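Long-range contacts in lantibiotic dehydratase (Microbispora corallina, PDB 5EHK), which probably dehydrates serine and threonine residues of the precursor peptide of the lantibiotic NAI-107, using glutamyl-tRNA as the source of the activating glutamate: residues R408-F413 and V613-E618; M403-R408 and L652-L657. One frame throughout, in Å; residues are numbered along the deposited sequence.

Contact 1 (R408-F413 and V613-E618)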
# COMPACT_ATOMS: atom_id res chain seq x y z
N ARG A 408 -6.69 -11.19 3.55
CA ARG A 408 -6.92 -10.82 2.16
C ARG A 408 -7.29 -12.04 1.31
O ARG A 408 -8.08 -11.94 0.38
CB ARG A 408 -5.72 -10.06 1.57
CG ARG A 408 -5.43 -8.70 2.23
CD ARG A 408 -4.08 -8.14 1.76
NE ARG A 408 -4.15 -7.90 0.31
CZ ARG A 408 -4.73 -6.84 -0.24
NH1 ARG A 408 -5.23 -5.88 0.54
NH2 ARG A 408 -4.80 -6.72 -1.56
N TYR A 409 -6.70 -13.20 1.62
CA TYR A 409 -7.02 -14.45 0.92
C TYR A 409 -8.50 -14.82 1.07
O TYR A 409 -9.18 -15.17 0.11
CB TYR A 409 -6.16 -15.55 1.51
CG TYR A 409 -5.92 -16.73 0.62
CD1 TYR A 409 -5.12 -16.62 -0.50
CD2 TYR A 409 -6.45 -17.97 0.92
CE1 TYR A 409 -4.87 -17.71 -1.30
CE2 TYR A 409 -6.19 -19.06 0.15
CZ TYR A 409 -5.40 -18.93 -0.98
OH TYR A 409 -5.16 -20.02 -1.79
N HIS A 410 -8.99 -14.72 2.29
CA HIS A 410 -10.39 -14.95 2.58
C HIS A 410 -11.30 -14.03 1.75
O HIS A 410 -12.31 -14.47 1.19
CB HIS A 410 -10.63 -14.75 4.07
CG HIS A 410 -12.07 -14.75 4.46
ND1 HIS A 410 -12.64 -13.75 5.21
CD2 HIS A 410 -13.06 -15.63 4.18
CE1 HIS A 410 -13.92 -14.01 5.38
NE2 HIS A 410 -14.21 -15.14 4.76
N GLU A 411 -10.93 -12.75 1.63
CA GLU A 411 -11.71 -11.81 0.83
C GLU A 411 -11.66 -12.24 -0.62
O GLU A 411 -12.66 -12.21 -1.32
CB GLU A 411 -11.18 -10.39 0.94
CG GLU A 411 -11.43 -9.66 2.25
CD GLU A 411 -10.73 -8.29 2.28
OE1 GLU A 411 -11.03 -7.45 1.39
OE2 GLU A 411 -9.85 -8.06 3.16
N ALA A 412 -10.46 -12.60 -1.08
CA ALA A 412 -10.27 -13.01 -2.46
C ALA A 412 -11.18 -14.21 -2.74
O ALA A 412 -11.91 -14.23 -3.75
CB ALA A 412 -8.82 -13.35 -2.69
N PHE A 413 -11.15 -15.17 -1.82
CA PHE A 413 -11.93 -16.40 -1.90
C PHE A 413 -13.43 -16.07 -2.04
O PHE A 413 -14.11 -16.55 -2.96
CB PHE A 413 -11.65 -17.28 -0.67
CG PHE A 413 -12.16 -18.68 -0.80
CD1 PHE A 413 -11.29 -19.72 -1.04
CD2 PHE A 413 -13.52 -18.97 -0.69
CE1 PHE A 413 -11.77 -21.04 -1.15
CE2 PHE A 413 -14.01 -20.26 -0.82
CZ PHE A 413 -13.14 -21.30 -1.05
N VAL A 613 -11.86 -26.29 0.92
CA VAL A 613 -11.93 -25.03 1.64
C VAL A 613 -13.21 -24.30 1.21
O VAL A 613 -13.48 -24.18 0.01
CB VAL A 613 -10.69 -24.16 1.39
CG1 VAL A 613 -10.67 -22.96 2.32
CG2 VAL A 613 -9.41 -24.96 1.56
N GLY A 614 -13.99 -23.83 2.18
CA GLY A 614 -15.23 -23.11 1.97
C GLY A 614 -15.08 -21.79 2.73
O GLY A 614 -14.06 -21.56 3.38
N ALA A 615 -16.08 -20.93 2.66
CA ALA A 615 -16.00 -19.63 3.30
C ALA A 615 -17.37 -19.06 3.67
O ALA A 615 -18.36 -19.33 3.00
CB ALA A 615 -15.29 -18.67 2.40
N ASN A 616 -17.43 -18.32 4.77
CA ASN A 616 -18.58 -17.46 5.06
C ASN A 616 -18.05 -16.05 5.27
O ASN A 616 -16.86 -15.81 5.08
CB ASN A 616 -19.40 -17.95 6.28
CG ASN A 616 -18.59 -17.98 7.57
OD1 ASN A 616 -17.67 -17.19 7.80
ND2 ASN A 616 -18.92 -18.94 8.42
N LEU A 617 -18.91 -15.12 5.69
CA LEU A 617 -18.50 -13.73 5.78
C LEU A 617 -17.32 -13.50 6.72
O LEU A 617 -16.55 -12.56 6.53
CB LEU A 617 -19.66 -12.82 6.15
CG LEU A 617 -20.61 -12.63 4.97
CD1 LEU A 617 -21.70 -13.69 4.96
CD2 LEU A 617 -21.21 -11.25 4.96
N GLU A 618 -17.15 -14.39 7.69
CA GLU A 618 -16.15 -14.20 8.74
C GLU A 618 -14.83 -14.97 8.57
O GLU A 618 -13.76 -14.42 8.82
CB GLU A 618 -16.78 -14.57 10.08
CG GLU A 618 -15.82 -15.15 11.11
CD GLU A 618 -16.53 -15.46 12.43
OE1 GLU A 618 -16.61 -14.54 13.29
OE2 GLU A 618 -17.01 -16.61 12.59
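Helix 408-413 crosses the end of strand 613-615 almost at a right angle (83°), with the two axes 9.3 Å apart and His410 nearest Ala615 along the backbone. His410 and Phe413, one helical turn apart, reach across. Both hold CG anti to the backbone N (chi1 171° and -167°). The imidazole of His410 meets the turn after the strand edge-on: NE2 donates to Asn616 O at 2.8 Å, nearly along the C=O axis and in the plane of the ring. That bond fixes the ring's rotation and probably keeps the proton on NE2. The turn has its own brace, an Asx turn in which Asn616 OD1 accepts from Glu618 N at 2.9 Å, the donor lying above the carbonyl plane. Phe413 works on the strand itself. Its CD2 packs on Ala615 CB at 3.6 Å, while CE1 lies 4.1 Å from Val613 CG1. Glu618 OE2 forms a salt bridge with Arg799. The helix lies across a strand next to the sheet's edge, held by one hydrogen bond and apolar packing: strand 611-615 runs between strands 423-424 and 620-624, and Leu620 of the latter touches His410, Phe413 and Ala615.

Contact 2 (M403-R408 and L652-L657)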
# COMPACT_ATOMS: atom_id res chain seq x y z
N MET A 403 -5.16 -15.90 11.67
CA MET A 403 -3.93 -15.23 11.25
C MET A 403 -4.19 -14.06 10.27
O MET A 403 -5.09 -14.11 9.42
CB MET A 403 -3.02 -16.23 10.56
CG MET A 403 -2.54 -17.36 11.42
SD MET A 403 -1.27 -16.83 12.59
CE MET A 403 0.19 -16.97 11.55
N ARG A 404 -3.36 -13.03 10.38
CA ARG A 404 -3.41 -11.89 9.48
C ARG A 404 -3.07 -12.32 8.06
O ARG A 404 -3.60 -11.77 7.10
CB ARG A 404 -2.45 -10.79 9.95
CG ARG A 404 -2.66 -9.50 9.21
CD ARG A 404 -1.69 -8.42 9.61
NE ARG A 404 -1.87 -7.21 8.80
CZ ARG A 404 -1.19 -6.95 7.69
NH1 ARG A 404 -0.30 -7.81 7.21
NH2 ARG A 404 -1.41 -5.82 7.03
N ALA A 405 -2.20 -13.31 7.91
CA ALA A 405 -1.84 -13.85 6.59
C ALA A 405 -2.97 -14.42 5.70
O ALA A 405 -2.72 -14.75 4.54
CB ALA A 405 -0.75 -14.89 6.74
N LEU A 406 -4.18 -14.58 6.21
CA LEU A 406 -5.23 -15.17 5.41
C LEU A 406 -6.39 -14.23 5.35
O LEU A 406 -7.48 -14.65 4.96
CB LEU A 406 -5.73 -16.49 5.98
CG LEU A 406 -4.89 -17.77 6.06
CD1 LEU A 406 -5.76 -18.95 6.53
CD2 LEU A 406 -4.18 -18.08 4.73
N ARG A 407 -6.21 -12.99 5.76
CA ARG A 407 -7.35 -12.08 5.73
C ARG A 407 -7.70 -11.61 4.30
O ARG A 407 -8.86 -11.66 3.88
CB ARG A 407 -7.17 -10.92 6.70
CG ARG A 407 -6.99 -11.36 8.13
CD ARG A 407 -8.31 -11.53 8.89
NE ARG A 407 -9.28 -12.44 8.29
CZ ARG A 407 -9.15 -13.77 8.21
NH1 ARG A 407 -8.05 -14.39 8.64
NH2 ARG A 407 -10.13 -14.50 7.67
N ARG A 408 -6.69 -11.19 3.55
CA ARG A 408 -6.92 -10.82 2.16
C ARG A 408 -7.29 -12.04 1.31
O ARG A 408 -8.08 -11.94 0.38
CB ARG A 408 -5.72 -10.06 1.57
CG ARG A 408 -5.43 -8.70 2.23
CD ARG A 408 -4.08 -8.14 1.76
NE ARG A 408 -4.15 -7.90 0.31
CZ ARG A 408 -4.73 -6.84 -0.24
NH1 ARG A 408 -5.23 -5.88 0.54
NH2 ARG A 408 -4.80 -6.72 -1.56
N LEU A 652 -2.90 -25.59 5.98
CA LEU A 652 -3.61 -26.40 6.96
C LEU A 652 -3.40 -25.81 8.34
O LEU A 652 -4.35 -25.65 9.12
CB LEU A 652 -3.15 -27.85 6.91
CG LEU A 652 -3.55 -28.63 5.66
CD1 LEU A 652 -2.75 -29.93 5.58
CD2 LEU A 652 -5.09 -28.88 5.58
N PHE A 653 -2.16 -25.48 8.64
CA PHE A 653 -1.87 -24.88 9.92
C PHE A 653 -2.69 -23.61 10.13
O PHE A 653 -3.37 -23.48 11.13
CB PHE A 653 -0.39 -24.60 10.07
CG PHE A 653 -0.08 -23.63 11.15
CD1 PHE A 653 -0.24 -23.99 12.48
CD2 PHE A 653 0.37 -22.35 10.84
CE1 PHE A 653 0.05 -23.09 13.50
CE2 PHE A 653 0.66 -21.43 11.84
CZ PHE A 653 0.51 -21.81 13.18
N GLU A 654 -2.67 -22.70 9.18
CA GLU A 654 -3.32 -21.40 9.41
C GLU A 654 -4.84 -21.53 9.43
O GLU A 654 -5.50 -20.83 10.18
CB GLU A 654 -2.83 -20.32 8.42
CG GLU A 654 -1.30 -20.10 8.51
CD GLU A 654 -0.80 -18.87 7.73
OE1 GLU A 654 -1.45 -18.50 6.72
OE2 GLU A 654 0.26 -18.30 8.11
N LEU A 655 -5.40 -22.45 8.66
CA LEU A 655 -6.85 -22.65 8.63
C LEU A 655 -7.36 -23.12 10.01
O LEU A 655 -8.44 -22.72 10.47
CB LEU A 655 -7.21 -23.67 7.54
CG LEU A 655 -7.17 -23.11 6.10
CD1 LEU A 655 -7.21 -24.20 5.08
CD2 LEU A 655 -8.31 -22.14 5.88
N GLY A 656 -6.55 -23.94 10.67
CA GLY A 656 -6.91 -24.43 11.98
C GLY A 656 -7.15 -23.29 12.94
O GLY A 656 -7.97 -23.42 13.85
N LEU A 657 -6.46 -22.16 12.75
CA LEU A 657 -6.62 -21.03 13.66
C LEU A 657 -7.70 -20.03 13.22
O LEU A 657 -7.94 -19.03 13.90
CB LEU A 657 -5.29 -20.34 13.92
CG LEU A 657 -4.21 -21.24 14.51
CD1 LEU A 657 -2.86 -20.55 14.50
CD2 LEU A 657 -4.58 -21.71 15.96
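Glu654 is the bump that matters here, a carboxylate-tipped arm rising from helix 652-656 into a hollow made by Met403, Ala405 and Leu406, the residues that lead into helix 407-417. Its CG lies anti to the carbonyl carbon (chi1 -59°) and the chain runs extended beyond it, so the stem crosses Leu406 and the head arrives next to Ala405. Leu406, at the N-cap position, lines one wall. Its CD1 sits 3.7 Å from Glu654 CB, its CD2 is 3.4 Å from Glu654 OE1, and the crossing of the two side chains is oblique. Met403 forms another wall, crossing Glu654 at about a right angle. Bends at chi2 (-75°) and chi3 (-85°) curl its thioether so that CE comes within 3.7 Å of Glu654 OE2. Ala405 CB, 3.7 Å from Glu654 OE1, touches the head of the carboxylate. No hydrogen bond joins the two segments; the carboxylate finds its partners outside them: OE1 the hydroxyl of Tyr441, OE2 a salt bridge to Arg650, which would probably favour the ionised form. Smaller fits extend the seam. Leu406 CD1 meets Leu655 CD2 at 4.1 Å, and Met403 CG lies 4.4 Å from Leu657 CD1. Within its own segment, Arg407 NH1 donates to Met403 O at 3.1 Å in the carbonyl plane, tying the start of the helix back to the residue before the 3-10 turn; the same nitrogen forms a salt bridge with Glu658. The contact thus joins the start of helix 407-417 to the C-terminal end of helix 647-656, whose Leu652 and Leu655 pack on strand 620-624, with Leu652 also reaching strand 591-595.

Contacts 1 and 2 have centres 10 Å apart and share Arg408: contact 2 uses the approach to helix 407-417 and its first residues, contact 1 the following turns. Along the chain the order is 403-408, 408-413, 613-618, 652-657, so the contact 1 pair falls between the outer two segments. They also meet directly, Val613 CG2 lying 4.2 Å from Leu655 CD1. Strand 620-624 links them too, since Leu620 touches residues of both. One helix is thereby packed against a strand of the seven-stranded mixed sheet and against helix 647-656, which rests on that sheet, bringing together parts of the N-terminal lantibiotic dehydratase family region 200 or more residues apart.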